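Local coordinates for protein enoyl-CoA hydratase carB homologue (Streptomyces cattleya, PDB 5O34) that probably acts as a crotonase-superfamily enzyme, a homologue of CarB, in the biosynthesis of the carbapenem antibiotic thienamycin, at residues 52-56 and 237-241; 181-185 and 269-274. One frame throughout, in Å; residues are numbered along the deposited sequence.

In the fold
The two contacts lie on opposite sides of the chain's centre, their centres 36 Å apart and nearest atoms about 23 Å apart, and they share no helix or strand. Contact 1 is mostly buried: it sets the start of strand 55-59, in the six-stranded sheet, against helix 229-242. A serine hydrogen bond to a backbone carbonyl and an isoleucine-alanine pair lie inside, with a long ion pair towards the surface. Contact 2 is partly buried and joins two helical elements, the start of helix 184-194 and the end of helix 252-273, through an asparagine-serine hydrogen bond, a CH-pi contact and apolar packing. The third subunit reaches it, whereas contact 1 meets the second through I240.

Contact 1 of 2, residues 52-56 and 237-241; sequences GDGIA and ARTIS
OD2 of D53 sits at the edge of the R238 guanidinium, near its plane, while CD1 of I55 approaches the group obliquely. The carboxylate and guanidinium planes are inclined by 56°, and OD2 of D53 lies 3.7 Å from NE of R238, so the salt bridge is long and probably weak. The arginine chain bends at chi3 (-80°) instead of running on extended, and NE comes to the carboxylate while CG and CD pass OD1 of D53, with CD at 3.9 Å from it.

Deeper in, S241 grips the turn before the strand. Its hydroxyl donates to the carbonyl of D53, OG to O 2.8 Å, from above the carbonyl plane. With OG anti to the backbone N (chi1 -159°), the hydroxyl reaches across to the turn and also lies 3.5 Å from CA of G54, a close approach at a residue without a side chain. The rest of the contact is carried mainly by I55 and A237. CG1 of I55 stands 3.8 Å from CB of A237, and CD1 of I55 comes to 3.6 Å from the backbone N of R238, placing the isoleucine alongside the helix backbone.

This is helix-on-sheet packing in the crotonase-like fold. V94 of strand 92-96 touches both I55 and A237, and G54 and A56 make backbone hydrogen bonds to C92. The carbonyl of S241 accepts a hydrogen bond from R91. A237 and I240 pack on strands 92-96 and 142-146, and I240 also meets L204 of the second subunit.

Contact 2 of 2, residues 181-185 and 269-274; sequences IACNF and EAKESH
The chain at 181-185 passes from an extended loop into a helix, with C183 at the N-cap position, and its CA atoms come nearest those of 269-274 at A182-H274 and N184-A270, both 5.7 Å. A182 projects its methyl over one face of the H274 imidazole, a CH-pi contact with CB 4.0 Å from the ring centroid and only 13° off the normal. The same methyl also touches CB of S273 at 3.6 Å. N184 donates from ND2 to OG of S273 at 3.2 Å; the N-H...O angle of 155° and a serine oxygen close to the amide plane mark a well-directed though rather long hydrogen bond. Setting CG beside the backbone N (chi1 -53°) brings the amide up to the helix, its CG 3.8 Å from CA of A270. CE1 of F185 meets CB of A270 at 3.7 Å, while Y132 packs edge-to-face with the phenyl ring. In the third subunit, T251 hydrogen-bonds to the backbone N of C183 and R254 packs on N184 and S273. The N-terminal end of helix 184-194 thus packs against the C-terminal end of helix 252-273 at a subunit interface, consistent with the trimeric assembly common in crotonases.

Contact 1 of 2, residues 52-56 and 237-241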
loop_
_atom_site.group_PDB
_atom_site.type_symbol
_atom_site.label_atom_id
_atom_site.label_comp_id
_atom_site.label_asym_id
_atom_site.label_seq_id
_atom_site.Cartn_x
_atom_site.Cartn_y
_atom_site.Cartn_z
ATOM N N GLY A 52 -1.769 34.485 8.771
ATOM C CA GLY A 52 -2.794 35.256 8.080
ATOM C C GLY A 52 -3.152 35.038 6.624
ATOM O O GLY A 52 -3.795 35.915 6.034
ATOM N N ASP A 53 -2.789 33.895 6.032
ATOM C CA ASP A 53 -3.221 33.593 4.659
ATOM C C ASP A 53 -4.319 32.524 4.766
ATOM O O ASP A 53 -4.931 32.130 3.770
ATOM C CB ASP A 53 -2.044 33.064 3.815
ATOM C CG ASP A 53 -0.919 34.057 3.601
ATOM O OD1 ASP A 53 -0.927 34.747 2.551
ATOM O OD2 ASP A 53 -0.007 34.118 4.463
ATOM N N GLY A 54 -4.561 32.117 6.008
ATOM C CA GLY A 54 -5.426 31.028 6.430
ATOM C C GLY A 54 -4.551 29.974 7.088
ATOM O O GLY A 54 -5.026 28.896 7.438
ATOM N N ILE A 55 -3.251 30.294 7.259
ATOM C CA ILE A 55 -2.230 29.404 7.815
ATOM C C ILE A 55 -2.055 29.562 9.325
ATOM O O ILE A 55 -1.817 30.666 9.810
ATOM C CB ILE A 55 -0.867 29.558 7.072
ATOM C CG1 ILE A 55 -1.037 29.462 5.539
ATOM C CG2 ILE A 55 0.198 28.568 7.599
ATOM C CD1 ILE A 55 0.114 30.103 4.712
ATOM N N ALA A 56 -2.112 28.438 10.047
ATOM C CA ALA A 56 -1.876 28.369 11.475
ATOM C C ALA A 56 -0.633 27.504 11.666
ATOM O O ALA A 56 -0.632 26.337 11.270
ATOM C CB ALA A 56 -3.072 27.745 12.179
ATOM N N ALA A 237 1.594 25.566 2.236
ATOM C CA ALA A 237 0.429 25.919 3.066
ATOM C C ALA A 237 -0.414 27.005 2.386
ATOM O O ALA A 237 -1.640 26.913 2.381
ATOM C CB ALA A 237 0.881 26.382 4.435
ATOM N N ARG A 238 0.262 27.987 1.749
ATOM C CA ARG A 238 -0.337 29.085 0.990
ATOM C C ARG A 238 -1.109 28.546 -0.224
ATOM O O ARG A 238 -2.242 28.976 -0.456
ATOM C CB ARG A 238 0.753 30.080 0.551
ATOM C CG ARG A 238 0.387 31.537 0.784
ATOM C CD ARG A 238 1.610 32.438 0.797
ATOM N NE ARG A 238 2.320 32.408 2.078
ATOM C CZ ARG A 238 3.625 32.186 2.212
ATOM N NH1 ARG A 238 4.382 31.955 1.143
ATOM N NH2 ARG A 238 4.184 32.192 3.413
ATOM N N THR A 239 -0.518 27.578 -0.971
ATOM C CA THR A 239 -1.165 26.930 -2.127
ATOM C C THR A 239 -2.455 26.195 -1.682
ATOM O O THR A 239 -3.515 26.399 -2.286
ATOM C CB THR A 239 -0.169 26.002 -2.853
ATOM O OG1 THR A 239 0.957 26.765 -3.304
ATOM C CG2 THR A 239 -0.805 25.263 -4.037
ATOM N N ILE A 240 -2.356 25.368 -0.609
ATOM C CA ILE A 240 -3.495 24.621 -0.051
ATOM C C ILE A 240 -4.576 25.596 0.408
ATOM O O ILE A 240 -5.742 25.421 0.049
ATOM C CB ILE A 240 -3.097 23.599 1.057
ATOM C CG1 ILE A 240 -2.018 22.601 0.548
ATOM C CG2 ILE A 240 -4.341 22.857 1.554
ATOM C CD1 ILE A 240 -1.332 21.738 1.621
ATOM N N SER A 241 -4.167 26.666 1.132
ATOM C CA SER A 241 -5.065 27.717 1.621
ATOM C C SER A 241 -5.819 28.444 0.501
ATOM O O SER A 241 -6.954 28.860 0.710
ATOM C CB SER A 241 -4.306 28.715 2.480
ATOM O OG SER A 241 -5.214 29.404 3.318
#

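Contact 2 of 2, residues 181-185 and 269-274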
loop_
_atom_site.group_PDB
_atom_site.type_symbol
_atom_site.label_atom_id
_atom_site.label_comp_id
_atom_site.label_asym_id
_atom_site.label_seq_id
_atom_site.Cartn_x
_atom_site.Cartn_y
_atom_site.Cartn_z
ATOM N N ILE A 181 9.753 -1.993 23.793
ATOM C CA ILE A 181 8.322 -1.699 23.896
ATOM C C ILE A 181 7.587 -2.124 22.612
ATOM O O ILE A 181 8.214 -2.227 21.552
ATOM C CB ILE A 181 8.056 -0.220 24.302
ATOM C CG1 ILE A 181 8.587 0.781 23.240
ATOM C CG2 ILE A 181 8.633 0.078 25.708
ATOM C CD1 ILE A 181 8.074 2.230 23.389
ATOM N N ALA A 182 6.270 -2.393 22.713
ATOM C CA ALA A 182 5.434 -2.792 21.575
ATOM C C ALA A 182 5.296 -1.693 20.488
ATOM O O ALA A 182 5.610 -0.526 20.737
ATOM C CB ALA A 182 4.072 -3.249 22.060
ATOM N N CYS A 183 4.871 -2.079 19.270
ATOM C CA CYS A 183 4.737 -1.115 18.179
ATOM C C CYS A 183 3.491 -1.343 17.305
ATOM O O CYS A 183 3.579 -1.402 16.073
ATOM C CB CYS A 183 6.015 -1.055 17.349
ATOM S SG CYS A 183 6.162 0.447 16.354
ATOM N N ASN A 184 2.323 -1.412 17.957
ATOM C CA ASN A 184 1.020 -1.609 17.317
ATOM C C ASN A 184 0.679 -0.449 16.401
ATOM O O ASN A 184 0.306 -0.668 15.249
ATOM C CB ASN A 184 -0.084 -1.787 18.374
ATOM C CG ASN A 184 0.215 -2.858 19.384
ATOM O OD1 ASN A 184 1.107 -2.711 20.226
ATOM N ND2 ASN A 184 -0.514 -3.955 19.314
ATOM N N PHE A 185 0.808 0.777 16.917
ATOM C CA PHE A 185 0.535 2.010 16.194
ATOM C C PHE A 185 1.546 2.233 15.079
ATOM O O PHE A 185 1.150 2.506 13.947
ATOM C CB PHE A 185 0.500 3.195 17.159
ATOM C CG PHE A 185 -0.820 3.364 17.866
ATOM C CD1 PHE A 185 -0.924 3.150 19.238
ATOM C CD2 PHE A 185 -1.964 3.725 17.162
ATOM C CE1 PHE A 185 -2.150 3.311 19.896
ATOM C CE2 PHE A 185 -3.186 3.889 17.821
ATOM C CZ PHE A 185 -3.275 3.670 19.182
ATOM N N GLU A 269 -5.997 -3.159 21.450
ATOM C CA GLU A 269 -4.810 -3.967 21.117
ATOM C C GLU A 269 -3.509 -3.408 21.724
ATOM O O GLU A 269 -2.753 -4.159 22.343
ATOM C CB GLU A 269 -4.659 -4.100 19.593
ATOM C CG GLU A 269 -5.650 -5.051 18.942
ATOM C CD GLU A 269 -5.809 -4.968 17.432
ATOM O OE1 GLU A 269 -5.002 -4.275 16.767
ATOM O OE2 GLU A 269 -6.755 -5.603 16.911
ATOM N N ALA A 270 -3.261 -2.093 21.552
ATOM C CA ALA A 270 -2.081 -1.376 22.065
ATOM C C ALA A 270 -1.995 -1.443 23.591
ATOM O O ALA A 270 -0.893 -1.529 24.138
ATOM C CB ALA A 270 -2.101 0.075 21.609
ATOM N N LYS A 271 -3.163 -1.426 24.269
ATOM C CA LYS A 271 -3.279 -1.531 25.723
ATOM C C LYS A 271 -2.693 -2.854 26.226
ATOM O O LYS A 271 -1.795 -2.834 27.072
ATOM C CB LYS A 271 -4.737 -1.360 26.164
ATOM C CG LYS A 271 -5.138 0.096 26.308
ATOM C CD LYS A 271 -6.646 0.269 26.324
ATOM C CE LYS A 271 -7.024 1.710 26.536
ATOM N NZ LYS A 271 -8.493 1.882 26.555
ATOM N N GLU A 272 -3.152 -3.991 25.662
ATOM C CA GLU A 272 -2.669 -5.334 26.004
ATOM C C GLU A 272 -1.155 -5.483 25.764
ATOM O O GLU A 272 -0.452 -6.032 26.611
ATOM C CB GLU A 272 -3.426 -6.401 25.199
ATOM C CG GLU A 272 -4.886 -6.557 25.576
ATOM C CD GLU A 272 -5.616 -7.584 24.737
ATOM O OE1 GLU A 272 -5.645 -8.772 25.135
ATOM O OE2 GLU A 272 -6.134 -7.203 23.663
ATOM N N SER A 273 -0.663 -4.968 24.621
ATOM C CA SER A 273 0.736 -5.045 24.186
ATOM C C SER A 273 1.748 -4.260 25.048
ATOM O O SER A 273 2.851 -4.765 25.285
ATOM C CB SER A 273 0.859 -4.628 22.727
ATOM O OG SER A 273 0.461 -5.663 21.844
ATOM N N HIS A 274 1.393 -3.038 25.496
ATOM C CA HIS A 274 2.278 -2.224 26.336
ATOM C C HIS A 274 2.175 -2.587 27.826
ATOM O O HIS A 274 1.488 -3.539 28.202
ATOM C CB HIS A 274 2.027 -0.725 26.118
ATOM C CG HIS A 274 2.442 -0.236 24.764
ATOM N ND1 HIS A 274 3.691 0.312 24.547
ATOM C CD2 HIS A 274 1.756 -0.228 23.598
ATOM C CE1 HIS A 274 3.726 0.636 23.263
ATOM N NE2 HIS A 274 2.586 0.326 22.652
#